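Local coordinates for protein nidogen-1 (Mus musculus, PDB 1GL4) that binds laminin, collagen IV and perlecan in basement membranes and probably has a role in interactions between cells and the extracellular matrix, at residues R86-I91 with R268-N273; A106-I111 with L151-S156; V118-F123 with S272-P277; P187-Y192 with Q250-S255; T200-R205 with Q226-I231. One frame throughout, in Å; residues are numbered along the deposited sequence.

Contact 1. Residues R86-I91 with R268-N273; sequences RSYTAI and RYALSN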
# COMPACT_ATOMS: atom_id res chain seq x y z
N ARG A 86 -2.28 7.36 0.22
CA ARG A 86 -2.55 6.38 -0.83
C ARG A 86 -1.34 5.48 -1.13
O ARG A 86 -0.25 5.96 -1.42
CB ARG A 86 -3.01 7.09 -2.10
CG ARG A 86 -3.63 6.16 -3.15
CD ARG A 86 -4.47 6.95 -4.16
NE ARG A 86 -5.02 6.11 -5.22
CZ ARG A 86 -5.94 5.16 -5.05
NH1 ARG A 86 -6.44 4.91 -3.84
NH2 ARG A 86 -6.36 4.46 -6.09
N SER A 87 -1.55 4.17 -1.05
CA SER A 87 -0.46 3.23 -1.33
C SER A 87 -0.71 2.51 -2.64
O SER A 87 -1.82 2.01 -2.89
CB SER A 87 -0.32 2.22 -0.19
OG SER A 87 -1.48 1.42 -0.06
N TYR A 88 0.31 2.46 -3.48
CA TYR A 88 0.25 1.81 -4.79
C TYR A 88 1.22 0.63 -4.79
O TYR A 88 2.42 0.82 -4.59
CB TYR A 88 0.64 2.78 -5.90
CG TYR A 88 -0.14 4.07 -5.95
CD1 TYR A 88 0.08 5.09 -5.03
CD2 TYR A 88 -1.08 4.30 -6.97
CE1 TYR A 88 -0.60 6.31 -5.11
CE2 TYR A 88 -1.77 5.51 -7.06
CZ TYR A 88 -1.52 6.52 -6.12
OH TYR A 88 -2.18 7.72 -6.21
N THR A 89 0.72 -0.58 -5.01
CA THR A 89 1.59 -1.75 -5.00
C THR A 89 1.57 -2.55 -6.31
O THR A 89 0.51 -2.75 -6.91
CB THR A 89 1.21 -2.70 -3.83
OG1 THR A 89 1.34 -2.01 -2.58
CG2 THR A 89 2.13 -3.93 -3.81
N ALA A 90 2.75 -2.98 -6.75
CA ALA A 90 2.89 -3.78 -7.97
C ALA A 90 3.65 -5.06 -7.64
O ALA A 90 4.67 -5.03 -6.97
CB ALA A 90 3.63 -2.99 -9.03
N ILE A 91 3.14 -6.18 -8.13
CA ILE A 91 3.77 -7.47 -7.90
C ILE A 91 3.90 -8.14 -9.26
O ILE A 91 2.90 -8.51 -9.88
CB ILE A 91 2.91 -8.32 -6.94
CG1 ILE A 91 2.70 -7.55 -5.63
CG2 ILE A 91 3.58 -9.67 -6.70
CD1 ILE A 91 1.71 -8.18 -4.65
N ARG A 268 -1.71 -5.60 -9.49
CA ARG A 268 -1.70 -4.26 -8.91
C ARG A 268 -2.80 -4.02 -7.87
O ARG A 268 -3.95 -4.42 -8.05
CB ARG A 268 -1.83 -3.21 -10.03
CG ARG A 268 -0.70 -3.24 -11.08
CD ARG A 268 -0.95 -2.23 -12.20
NE ARG A 268 0.15 -2.17 -13.16
CZ ARG A 268 1.36 -1.67 -12.89
NH1 ARG A 268 1.62 -1.19 -11.68
NH2 ARG A 268 2.30 -1.65 -13.82
N TYR A 269 -2.42 -3.37 -6.76
CA TYR A 269 -3.34 -3.05 -5.67
C TYR A 269 -3.16 -1.57 -5.30
O TYR A 269 -2.03 -1.10 -5.16
CB TYR A 269 -3.03 -3.88 -4.42
CG TYR A 269 -3.15 -5.38 -4.57
CD1 TYR A 269 -2.13 -6.22 -4.09
CD2 TYR A 269 -4.30 -5.98 -5.08
CE1 TYR A 269 -2.26 -7.61 -4.12
CE2 TYR A 269 -4.44 -7.38 -5.11
CZ TYR A 269 -3.42 -8.18 -4.62
OH TYR A 269 -3.54 -9.55 -4.61
N ALA A 270 -4.26 -0.84 -5.12
CA ALA A 270 -4.17 0.56 -4.72
C ALA A 270 -5.30 0.90 -3.75
O ALA A 270 -6.44 0.47 -3.94
CB ALA A 270 -4.24 1.47 -5.94
N LEU A 271 -4.98 1.65 -2.70
CA LEU A 271 -5.98 2.07 -1.73
C LEU A 271 -5.60 3.30 -0.90
O LEU A 271 -4.41 3.61 -0.72
CB LEU A 271 -6.36 0.90 -0.79
CG LEU A 271 -5.38 -0.14 -0.25
CD1 LEU A 271 -6.14 -1.09 0.69
CD2 LEU A 271 -4.77 -0.95 -1.38
N SER A 272 -6.62 4.01 -0.43
CA SER A 272 -6.44 5.22 0.37
C SER A 272 -6.74 4.93 1.84
O SER A 272 -7.71 4.24 2.16
CB SER A 272 -7.34 6.32 -0.16
OG SER A 272 -6.94 6.66 -1.48
N ASN A 273 -5.91 5.47 2.74
CA ASN A 273 -6.04 5.20 4.17
C ASN A 273 -5.93 6.39 5.12
O ASN A 273 -5.11 7.30 4.91
CB ASN A 273 -4.96 4.19 4.57
CG ASN A 273 -4.97 2.95 3.72
OD1 ASN A 273 -5.48 1.91 4.13
ND2 ASN A 273 -4.42 3.05 2.50
O HOH W 1 -1.06 -0.95 -1.86
O HOH W 2 0.61 -0.56 -8.99
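Ser87 and Thr89 meet Leu271 and Tyr269 as the two antiparallel hydrogen-bonded pairs of neighbouring strands in the nidogen G2 β-barrel, the strand directions differing by 169°. Four backbone bonds tie them, among them Thr89 N to Tyr269 O at 2.8 Å. The tightly packed part is the face bearing Ser87, Thr89, Tyr269 and Leu271, all buried. Here Ile91 CD1 touches Tyr269 CE1 at 4.0 Å, the side chains crossing, and a water joins Thr89 OG1 (2.7 Å) to Ser87 OG (3.0 Å). Thr89 OG1 is also bonded to Ser78 OG, and Tyr269 OH ends on Leu102 O, so both buried hydroxyls are satisfied. On the other face, with Arg86, Tyr88, Arg268 and Ala270, the packing between Tyr88 and Ala270 is loose, Tyr88 CD2 staying 4.4 Å from Ala270 CB, and both arginines are partly exposed. Arg86 is nonetheless well covered: CG is anti to the backbone N (chi1 -166°) and the chain runs extended to NE. Its guanidinium lies with one face over Ala270 CB, while NH1 donates to Ser272 OG (3.0 Å) through a bond bent to 139°. Arg268, involved in perlecan binding, gives NH1 to an in-plane water at 2.9 Å and to the backbone of the chain of another protein, which fills in over Tyr88 and Ala270. Strand 69-81 flanks 86-91, strand 248-261 flanks 268-273, and helix 107-115 packs against Thr89, Ile91 and Tyr269 from within.

Contact 2. Residues A106-I111 with L151-S156; sequences APIGGI and LKQQFS
Leu151, Gln153 and Phe155 point their side chains at Ile108 and Ile111, which lie on the helix threading the inside of the G2 β-barrel, the fold shared with green fluorescent protein. The helix segment 107-111 and strand 151-156 run 25° apart, with their axes separated by 10.8 Å, a spacing bridged mainly by side chains. Leu151 comes first: its side chain crosses that of Ile108 obliquely, CD1 4.1 Å from Ile108 CG1, and both residues rest on Leu170 of the next strand. Lys152 alternates outward. Gln153 returns to the interior, its extended chain sliding past Ile111 in the opposite direction, so that the amide sits by the helix in an otherwise largely apolar interface. Gln154 turns outward, where OE1 is hydrogen-bonded to Thr135 OG1. Phe155 completes the inward series, and its ring is stacked on that of Phe134 from strand 133-142. The alternation of inward and outward residues is that of a regular β-strand lining a barrel wall. Ile111 has CG1 anti to the backbone N (chi1 -177°), which brings CG1 within 4.0 Å of Phe155 CZ. The branch methyl is closer still: Ile111 CG2 meets the edge of the Phe155 ring near its plane, 3.8 Å from CZ.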
# COMPACT_ATOMS: atom_id res chain seq x y z
N ALA A 106 -6.40 -7.69 -1.76
CA ALA A 106 -5.81 -6.37 -1.66
C ALA A 106 -4.99 -6.16 -0.37
O ALA A 106 -4.03 -5.40 -0.37
CB ALA A 106 -6.90 -5.31 -1.76
N PRO A 107 -5.39 -6.82 0.74
CA PRO A 107 -4.65 -6.66 2.00
C PRO A 107 -3.17 -7.05 1.91
O PRO A 107 -2.39 -6.77 2.83
CB PRO A 107 -5.43 -7.54 2.97
CG PRO A 107 -6.83 -7.37 2.49
CD PRO A 107 -6.67 -7.51 0.99
N ILE A 108 -2.77 -7.71 0.82
CA ILE A 108 -1.37 -8.07 0.65
C ILE A 108 -0.61 -6.75 0.57
O ILE A 108 0.47 -6.60 1.15
CB ILE A 108 -1.15 -8.88 -0.66
CG1 ILE A 108 -1.61 -10.33 -0.46
CG2 ILE A 108 0.33 -8.85 -1.05
CD1 ILE A 108 -1.52 -11.17 -1.72
N GLY A 109 -1.18 -5.78 -0.14
CA GLY A 109 -0.57 -4.48 -0.25
C GLY A 109 -1.15 -3.53 0.79
O GLY A 109 -0.52 -2.55 1.18
N GLY A 110 -2.35 -3.85 1.25
CA GLY A 110 -3.02 -3.03 2.25
C GLY A 110 -2.27 -2.77 3.55
O GLY A 110 -2.53 -1.76 4.21
N ILE A 111 -1.35 -3.65 3.92
CA ILE A 111 -0.57 -3.45 5.15
C ILE A 111 0.30 -2.21 4.98
O ILE A 111 0.60 -1.51 5.95
CB ILE A 111 0.31 -4.70 5.46
CG1 ILE A 111 1.05 -4.51 6.79
CG2 ILE A 111 1.30 -4.93 4.34
CD1 ILE A 111 0.14 -4.49 8.01
N LEU A 151 -0.55 -16.01 5.28
CA LEU A 151 0.43 -15.02 4.84
C LEU A 151 1.39 -14.64 5.96
O LEU A 151 0.98 -14.48 7.11
CB LEU A 151 -0.31 -13.76 4.36
CG LEU A 151 0.49 -12.49 4.07
CD1 LEU A 151 -0.32 -11.58 3.17
CD2 LEU A 151 0.85 -11.76 5.37
N LYS A 152 2.67 -14.52 5.62
CA LYS A 152 3.68 -14.11 6.58
C LYS A 152 4.56 -13.05 5.92
O LYS A 152 5.10 -13.27 4.83
CB LYS A 152 4.56 -15.28 7.04
CG LYS A 152 5.57 -14.87 8.11
CD LYS A 152 6.23 -16.07 8.77
CE LYS A 152 7.10 -15.64 9.94
NZ LYS A 152 7.70 -16.79 10.67
N GLN A 153 4.67 -11.89 6.56
CA GLN A 153 5.48 -10.80 6.03
C GLN A 153 6.42 -10.24 7.08
O GLN A 153 6.01 -9.99 8.22
CB GLN A 153 4.57 -9.69 5.48
CG GLN A 153 3.99 -9.97 4.08
CD GLN A 153 2.92 -8.96 3.66
OE1 GLN A 153 2.76 -8.67 2.47
NE2 GLN A 153 2.19 -8.45 4.62
N GLN A 154 7.67 -10.04 6.70
CA GLN A 154 8.67 -9.49 7.61
C GLN A 154 9.18 -8.17 7.07
O GLN A 154 9.58 -8.07 5.90
CB GLN A 154 9.84 -10.47 7.76
CG GLN A 154 10.96 -9.96 8.67
CD GLN A 154 10.51 -9.73 10.10
OE1 GLN A 154 9.85 -10.58 10.70
NE2 GLN A 154 10.88 -8.58 10.66
N PHE A 155 9.16 -7.14 7.92
CA PHE A 155 9.62 -5.81 7.56
C PHE A 155 10.89 -5.54 8.35
O PHE A 155 10.91 -5.68 9.58
CB PHE A 155 8.54 -4.77 7.90
CG PHE A 155 7.24 -4.98 7.16
CD1 PHE A 155 6.40 -6.05 7.50
CD2 PHE A 155 6.86 -4.12 6.14
CE1 PHE A 155 5.19 -6.25 6.82
CE2 PHE A 155 5.65 -4.31 5.46
CZ PHE A 155 4.82 -5.38 5.80
N SER A 156 11.95 -5.13 7.65
CA SER A 156 13.24 -4.92 8.30
C SER A 156 13.81 -3.50 8.28
O SER A 156 15.03 -3.32 8.22
CB SER A 156 14.27 -5.87 7.68
OG SER A 156 13.74 -7.18 7.58

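Contact 3. Residues V118-F123 with S272-P277; sequences VEQDGF and SNSIGP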
# COMPACT_ATOMS: atom_id res chain seq x y z
N VAL A 118 -3.01 8.46 6.69
CA VAL A 118 -3.00 9.86 7.13
C VAL A 118 -3.35 9.87 8.61
O VAL A 118 -4.39 9.34 9.01
CB VAL A 118 -4.04 10.70 6.36
CG1 VAL A 118 -4.07 12.13 6.91
CG2 VAL A 118 -3.70 10.72 4.87
N GLU A 119 -2.48 10.46 9.42
CA GLU A 119 -2.68 10.52 10.86
C GLU A 119 -3.64 11.64 11.27
O GLU A 119 -3.46 12.80 10.90
CB GLU A 119 -1.32 10.67 11.56
CG GLU A 119 -0.35 9.52 11.24
CD GLU A 119 1.01 9.63 11.95
OE1 GLU A 119 1.66 10.69 11.86
OE2 GLU A 119 1.43 8.64 12.58
N GLN A 120 -4.67 11.29 12.03
CA GLN A 120 -5.67 12.26 12.47
C GLN A 120 -5.71 12.42 13.98
O GLN A 120 -5.62 11.44 14.73
CB GLN A 120 -7.06 11.83 11.98
CG GLN A 120 -7.19 11.78 10.47
CD GLN A 120 -8.53 11.26 10.01
OE1 GLN A 120 -8.88 11.36 8.83
NE2 GLN A 120 -9.29 10.69 10.94
N ASP A 121 -5.85 13.66 14.44
CA ASP A 121 -5.90 13.97 15.86
C ASP A 121 -4.68 13.42 16.59
O ASP A 121 -3.54 13.71 16.23
CB ASP A 121 -7.18 13.39 16.48
CG ASP A 121 -8.44 14.06 15.95
OD1 ASP A 121 -8.58 15.29 16.12
OD2 ASP A 121 -9.29 13.36 15.37
N GLY A 122 -4.92 12.63 17.64
CA GLY A 122 -3.81 12.06 18.38
C GLY A 122 -3.62 10.58 18.09
O GLY A 122 -3.57 9.76 19.02
N PHE A 123 -3.53 10.22 16.81
CA PHE A 123 -3.35 8.82 16.43
C PHE A 123 -2.15 8.63 15.50
O PHE A 123 -1.87 9.48 14.66
CB PHE A 123 -4.63 8.29 15.78
CG PHE A 123 -5.81 8.32 16.71
CD1 PHE A 123 -6.43 9.52 17.04
CD2 PHE A 123 -6.24 7.15 17.34
CE1 PHE A 123 -7.46 9.57 17.98
CE2 PHE A 123 -7.27 7.19 18.28
CZ PHE A 123 -7.88 8.40 18.60
N SER A 272 -6.62 4.01 -0.43
CA SER A 272 -6.44 5.22 0.37
C SER A 272 -6.74 4.93 1.84
O SER A 272 -7.71 4.24 2.16
CB SER A 272 -7.34 6.32 -0.16
OG SER A 272 -6.94 6.66 -1.48
N ASN A 273 -5.91 5.47 2.74
CA ASN A 273 -6.04 5.20 4.17
C ASN A 273 -5.93 6.39 5.12
O ASN A 273 -5.11 7.30 4.91
CB ASN A 273 -4.96 4.19 4.57
CG ASN A 273 -4.97 2.95 3.72
OD1 ASN A 273 -5.48 1.91 4.13
ND2 ASN A 273 -4.42 3.05 2.50
N SER A 274 -6.74 6.36 6.18
CA SER A 274 -6.75 7.36 7.25
C SER A 274 -6.82 6.60 8.57
O SER A 274 -7.56 5.61 8.67
CB SER A 274 -7.96 8.29 7.14
OG SER A 274 -7.76 9.27 6.14
N ILE A 275 -6.08 7.04 9.58
CA ILE A 275 -6.10 6.36 10.88
C ILE A 275 -6.53 7.35 11.97
O ILE A 275 -6.03 8.48 12.04
CB ILE A 275 -4.70 5.76 11.22
CG1 ILE A 275 -4.81 4.83 12.44
CG2 ILE A 275 -3.69 6.85 11.50
CD1 ILE A 275 -5.48 3.51 12.16
N GLY A 276 -7.48 6.94 12.81
CA GLY A 276 -7.97 7.81 13.86
C GLY A 276 -8.85 7.13 14.89
O GLY A 276 -8.82 5.90 15.02
N PRO A 277 -9.65 7.90 15.64
CA PRO A 277 -10.54 7.36 16.67
C PRO A 277 -11.72 6.54 16.14
O PRO A 277 -12.13 6.70 14.99
CB PRO A 277 -11.00 8.61 17.41
CG PRO A 277 -11.08 9.62 16.31
CD PRO A 277 -9.78 9.36 15.55
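Val118 and Glu119 pair with Ser274 and Ile275 in a short parallel bridge, held by Val118 N to Asn273 O (3.0 Å) and Ile275 N to Val118 O (2.9 Å). The register is carried one residue further by Gln120 N, which is bonded to Ile275 O at 3.1 Å. Among the side chains, Val118 CG2 lies by Asn273 O, Ile275 CG2 nestles against Glu119 CA at 3.9 Å, and Glu119 OE2 is hydrogen-bonded to Asn125 N and Ser128 OG. Gln120 CB comes within 3.5 Å of Ile275 O, and the extended chain of Gln120 lies beside Ser274. Beyond the bridge the 118-123 chain turns, and Phe123 closes over the end of strand 266-276. One ring face covers the Gly276-Pro277 peptide, with Gly276 C and Pro277 N both over its centre. Pro277 CD makes a CH-pi contact 3.8 Å from the Phe123 centroid, and Gly276 CA makes another at 4.0 Å. At the far end of the ring Phe123 CZ presses on Pro277 CB, 3.3 Å away. An alanine in place of Phe123 would probably leave the Gly276-Pro277 peptide without its aromatic cover and open a gap beside the proline ring. Main-chain bonds thus fix the register, while mainly dispersion and CH-pi contacts fasten the turn to the strand end at the barrel's margin.

Contact 4. Residues P187-Y192 with Q250-S255; sequences PYTELY and QLSVDS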
# COMPACT_ATOMS: atom_id res chain seq x y z
N PRO A 187 -15.64 0.70 -0.00
CA PRO A 187 -14.96 1.28 1.17
C PRO A 187 -15.32 0.51 2.44
O PRO A 187 -16.41 -0.06 2.55
CB PRO A 187 -15.50 2.71 1.19
CG PRO A 187 -15.64 3.02 -0.28
CD PRO A 187 -16.29 1.75 -0.81
N TYR A 188 -14.40 0.50 3.41
CA TYR A 188 -14.62 -0.21 4.67
C TYR A 188 -13.74 0.34 5.79
O TYR A 188 -12.84 1.13 5.56
CB TYR A 188 -14.32 -1.71 4.49
CG TYR A 188 -12.87 -2.02 4.14
CD1 TYR A 188 -11.91 -2.23 5.15
CD2 TYR A 188 -12.45 -2.09 2.81
CE1 TYR A 188 -10.57 -2.49 4.83
CE2 TYR A 188 -11.10 -2.36 2.49
CZ TYR A 188 -10.17 -2.56 3.50
OH TYR A 188 -8.86 -2.86 3.19
N THR A 189 -14.04 -0.08 7.02
CA THR A 189 -13.27 0.34 8.19
C THR A 189 -12.80 -0.92 8.90
O THR A 189 -13.45 -1.97 8.82
CB THR A 189 -14.13 1.18 9.18
OG1 THR A 189 -15.22 0.39 9.66
CG2 THR A 189 -14.68 2.43 8.49
N GLU A 190 -11.66 -0.82 9.59
CA GLU A 190 -11.09 -1.95 10.34
C GLU A 190 -10.62 -1.46 11.69
O GLU A 190 -10.09 -0.35 11.80
CB GLU A 190 -9.86 -2.52 9.63
CG GLU A 190 -10.09 -3.36 8.41
CD GLU A 190 -8.79 -4.02 7.97
OE1 GLU A 190 -7.81 -3.28 7.74
OE2 GLU A 190 -8.74 -5.27 7.86
N LEU A 191 -10.78 -2.29 12.72
CA LEU A 191 -10.33 -1.91 14.05
C LEU A 191 -9.03 -2.64 14.40
O LEU A 191 -8.94 -3.87 14.28
CB LEU A 191 -11.41 -2.23 15.09
CG LEU A 191 -12.72 -1.46 14.92
CD1 LEU A 191 -13.70 -1.83 16.03
CD2 LEU A 191 -12.44 0.04 14.93
N TYR A 192 -8.04 -1.87 14.84
CA TYR A 192 -6.74 -2.42 15.21
C TYR A 192 -6.57 -2.26 16.72
O TYR A 192 -6.49 -1.14 17.23
CB TYR A 192 -5.62 -1.69 14.46
CG TYR A 192 -5.53 -2.06 12.99
CD1 TYR A 192 -6.52 -1.67 12.08
CD2 TYR A 192 -4.49 -2.86 12.51
CE1 TYR A 192 -6.48 -2.07 10.73
CE2 TYR A 192 -4.44 -3.27 11.17
CZ TYR A 192 -5.43 -2.87 10.28
OH TYR A 192 -5.39 -3.29 8.97
N GLN A 250 -8.98 3.16 14.63
CA GLN A 250 -9.78 2.79 13.47
C GLN A 250 -9.16 3.19 12.14
O GLN A 250 -8.80 4.35 11.94
CB GLN A 250 -11.18 3.39 13.58
CG GLN A 250 -12.05 3.18 12.35
CD GLN A 250 -13.42 3.82 12.49
OE1 GLN A 250 -13.93 4.45 11.56
NE2 GLN A 250 -14.03 3.65 13.65
N LEU A 251 -9.02 2.21 11.25
CA LEU A 251 -8.46 2.47 9.92
C LEU A 251 -9.63 2.59 8.94
O LEU A 251 -10.46 1.68 8.83
CB LEU A 251 -7.55 1.32 9.48
CG LEU A 251 -6.81 1.52 8.14
CD1 LEU A 251 -5.65 2.48 8.35
CD2 LEU A 251 -6.28 0.18 7.61
N SER A 252 -9.71 3.73 8.26
CA SER A 252 -10.76 3.97 7.27
C SER A 252 -10.14 3.81 5.88
O SER A 252 -9.17 4.49 5.53
CB SER A 252 -11.34 5.38 7.45
OG SER A 252 -11.96 5.50 8.72
N VAL A 253 -10.70 2.89 5.09
CA VAL A 253 -10.19 2.59 3.75
C VAL A 253 -11.18 2.90 2.64
O VAL A 253 -12.37 2.62 2.78
CB VAL A 253 -9.81 1.10 3.64
CG1 VAL A 253 -9.19 0.81 2.28
CG2 VAL A 253 -8.85 0.72 4.77
N ASP A 254 -10.68 3.47 1.55
CA ASP A 254 -11.54 3.79 0.41
C ASP A 254 -10.75 3.86 -0.90
O ASP A 254 -9.53 3.71 -0.90
CB ASP A 254 -12.26 5.12 0.64
CG ASP A 254 -11.41 6.32 0.28
OD1 ASP A 254 -10.34 6.51 0.88
OD2 ASP A 254 -11.81 7.07 -0.63
N SER A 255 -11.46 4.07 -2.01
CA SER A 255 -10.84 4.17 -3.33
C SER A 255 -9.97 2.95 -3.64
O SER A 255 -8.84 3.09 -4.13
CB SER A 255 -10.00 5.44 -3.42
OG SER A 255 -10.76 6.58 -3.03
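Tyr188 and Glu190 pair with Val253 and Leu251 in an antiparallel strand contact of the G2 barrel wall, joining strand 182-195 to strand 248-261. The segment directions differ by 159°, and four backbone bonds link the two hydrogen-bonded pairs; Val253 N to Tyr188 O measures 2.8 Å. Tyr188 carries CG between the backbone N and the carbonyl carbon (chi1 64°), and its side chain lies alongside that of Val253, pointing the same way. The isopropyl group therefore covers one ring face: Val253 CB is 3.8 Å from the ring centroid, offset toward the rim, and CG2 is 3.6 Å from Tyr188 CE1. Arg205 makes a cation-pi contact on the opposite face. An alanine in place of Tyr188 would probably leave the Val253 methyls and the Arg205 guanidinium without the ring that separates them. Further along, Tyr192 CE1 packs on Leu251 CB at 3.8 Å, and its ring is stacked with that of Trp114. Tyr192 OH donates to Glu190 OE1 (2.7 Å) from above the carboxylate plane, 43° out of it, while Leu251 CD2 sits 3.8 Å from the same oxygen. On the other side of the strands Leu191 CD2 rests on Gln250 CB. The Glu190 carboxylate thus has a hydroxyl on one oxygen and the Arg205 salt bridge on the other, which would be expected to favour its ionised form although it is buried.

Contact 5. Residues T200-R205 with Q226-I231; sequences TSSSTR and QWRQTI
Trp227 CD1 lies over one face of the Arg205 guanidinium, 3.8 Å from NH2, and the planes of the two groups are nearly parallel, 6° apart; Tyr188 takes the other face by a cation-pi contact. Trp227 and Arg205 belong to the β-hairpin of strands 198-210 and 221-232 in the G2 barrel, whose two segments run antiparallel at 171°. In Arg205 the bend at chi3 (-79°) turns NE off the extended path. Its NH1 donates to Ser203 OG at 2.7 Å, the oxygen tilted from the guanidinium plane, and also pairs with Glu190 OE2. The second guanidinium, that of Arg228, has Gln226 CD at its edge and in its plane; NH1 reaches a lone pair of Gln226 OE1 at 2.9 Å, and NH2 forms a salt bridge with Glu139. Ser201 with Gln229 and Ser203 with Trp227 form the hydrogen-bonded pairs; Trp227 N to Ser203 O is the shortest of the four bonds at 2.7 Å. Trp227 and Gln229 are buried on the same face as Ser201 and Ser203. The indole rests on Val140 and on Pro107 of the internal helix, and Tyr225 meets it edge-to-face. Gln229 brings a polar group into this interior, and Arg136 NE is bonded to its OE1. The face bearing Thr200, Ser202, Thr204, Gln226, Arg228 and Thr230 is more exposed. There Thr204 OG1 lies against Gln226 CG, and Ser202 OG against Arg228 CG. At the far end, Thr200 and Thr230 stand side by side, with CG2 of Thr200 3.8 Å from OG1 of Thr230.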
# COMPACT_ATOMS: atom_id res chain seq x y z
N THR A 200 -3.63 -6.58 16.87
CA THR A 200 -4.48 -7.57 16.22
C THR A 200 -5.73 -6.95 15.59
O THR A 200 -6.17 -5.87 15.98
CB THR A 200 -4.96 -8.65 17.23
OG1 THR A 200 -5.63 -8.01 18.32
CG2 THR A 200 -3.80 -9.47 17.75
N SER A 201 -6.29 -7.65 14.60
CA SER A 201 -7.51 -7.21 13.94
C SER A 201 -8.18 -8.37 13.22
O SER A 201 -7.51 -9.28 12.71
CB SER A 201 -7.22 -6.10 12.92
OG SER A 201 -6.63 -6.63 11.74
N SER A 202 -9.50 -8.35 13.18
CA SER A 202 -10.27 -9.38 12.50
C SER A 202 -11.40 -8.65 11.79
O SER A 202 -12.02 -7.76 12.38
CB SER A 202 -10.83 -10.38 13.51
OG SER A 202 -11.47 -11.47 12.86
N SER A 203 -11.64 -9.01 10.54
CA SER A 203 -12.67 -8.34 9.75
C SER A 203 -13.30 -9.27 8.72
O SER A 203 -12.61 -10.00 8.02
CB SER A 203 -12.05 -7.12 9.04
OG SER A 203 -12.93 -6.55 8.09
N THR A 204 -14.63 -9.22 8.65
CA THR A 204 -15.38 -10.03 7.69
C THR A 204 -15.96 -9.05 6.67
O THR A 204 -16.73 -8.17 7.03
CB THR A 204 -16.53 -10.80 8.40
OG1 THR A 204 -15.97 -11.65 9.41
CG2 THR A 204 -17.29 -11.67 7.39
N ARG A 205 -15.57 -9.20 5.41
CA ARG A 205 -16.02 -8.31 4.34
C ARG A 205 -16.47 -9.06 3.09
O ARG A 205 -16.24 -10.26 2.95
CB ARG A 205 -14.89 -7.35 3.94
CG ARG A 205 -14.25 -6.59 5.08
CD ARG A 205 -13.42 -5.41 4.55
NE ARG A 205 -12.11 -5.79 4.03
CZ ARG A 205 -11.04 -6.04 4.78
NH1 ARG A 205 -11.12 -5.96 6.11
NH2 ARG A 205 -9.87 -6.33 4.21
N GLN A 226 -13.02 -13.63 5.62
CA GLN A 226 -12.64 -13.08 6.92
C GLN A 226 -11.13 -12.96 7.04
O GLN A 226 -10.40 -13.94 6.86
CB GLN A 226 -13.14 -13.98 8.05
CG GLN A 226 -12.83 -13.43 9.44
CD GLN A 226 -13.18 -14.39 10.56
OE1 GLN A 226 -12.54 -15.43 10.73
NE2 GLN A 226 -14.20 -14.05 11.34
N TRP A 227 -10.67 -11.75 7.33
CA TRP A 227 -9.25 -11.48 7.51
C TRP A 227 -8.89 -11.44 9.00
O TRP A 227 -9.57 -10.80 9.79
CB TRP A 227 -8.87 -10.15 6.85
CG TRP A 227 -8.73 -10.28 5.38
CD1 TRP A 227 -9.73 -10.16 4.45
CD2 TRP A 227 -7.55 -10.66 4.67
NE1 TRP A 227 -9.24 -10.45 3.20
CE2 TRP A 227 -7.90 -10.76 3.30
CE3 TRP A 227 -6.23 -10.93 5.05
CZ2 TRP A 227 -6.98 -11.13 2.31
CZ3 TRP A 227 -5.31 -11.29 4.06
CH2 TRP A 227 -5.69 -11.39 2.72
N ARG A 228 -7.82 -12.14 9.36
CA ARG A 228 -7.36 -12.19 10.74
C ARG A 228 -5.85 -11.93 10.74
O ARG A 228 -5.12 -12.58 9.99
CB ARG A 228 -7.64 -13.58 11.33
CG ARG A 228 -9.11 -14.02 11.25
CD ARG A 228 -9.33 -15.40 11.89
NE ARG A 228 -8.67 -16.47 11.15
CZ ARG A 228 -9.11 -16.99 10.00
NH1 ARG A 228 -10.23 -16.54 9.45
NH2 ARG A 228 -8.42 -17.96 9.41
N GLN A 229 -5.37 -10.99 11.55
CA GLN A 229 -3.94 -10.72 11.56
C GLN A 229 -3.33 -10.31 12.91
O GLN A 229 -3.99 -9.72 13.77
CB GLN A 229 -3.61 -9.65 10.49
CG GLN A 229 -4.20 -8.27 10.75
CD GLN A 229 -4.18 -7.37 9.51
OE1 GLN A 229 -3.17 -7.28 8.79
NE2 GLN A 229 -5.29 -6.67 9.26
N THR A 230 -2.06 -10.66 13.08
CA THR A 230 -1.32 -10.34 14.29
C THR A 230 -0.02 -9.66 13.88
O THR A 230 0.78 -10.20 13.12
CB THR A 230 -1.02 -11.61 15.10
OG1 THR A 230 -2.25 -12.19 15.54
CG2 THR A 230 -0.15 -11.29 16.32
N ILE A 231 0.16 -8.45 14.39
CA ILE A 231 1.33 -7.63 14.08
C ILE A 231 2.21 -7.47 15.32
O ILE A 231 1.78 -6.91 16.32
CB ILE A 231 0.85 -6.25 13.56
CG1 ILE A 231 0.10 -6.45 12.23
CG2 ILE A 231 2.04 -5.30 13.37
CD1 ILE A 231 -0.64 -5.23 11.73

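Contacts 1, 3 and 4 form a continuous piece of barrel wall: contacts 1 and 3 share Ser272 and Asn273, and contact 4 joins both through strand 248-261, with Asp254 O 3.0 Å from Ser272 N and Gly276 O 2.8 Å from Gln250 N. Contact 5 continues the wall beyond contact 4, their centres 12 Å apart. Contact 2 supplies the interior, its 106-111 segment touching both sides: Ala106 CA is 3.8 Å from Tyr269 CD2, and Pro107 CG is 3.7 Å from Trp227 CE2. The perlecan-binding Arg268 lies in contact 1, its side chain and that of Ile108 about 11 Å apart, whereas the zinc ion is about 13 Å from the Phe155 side chain.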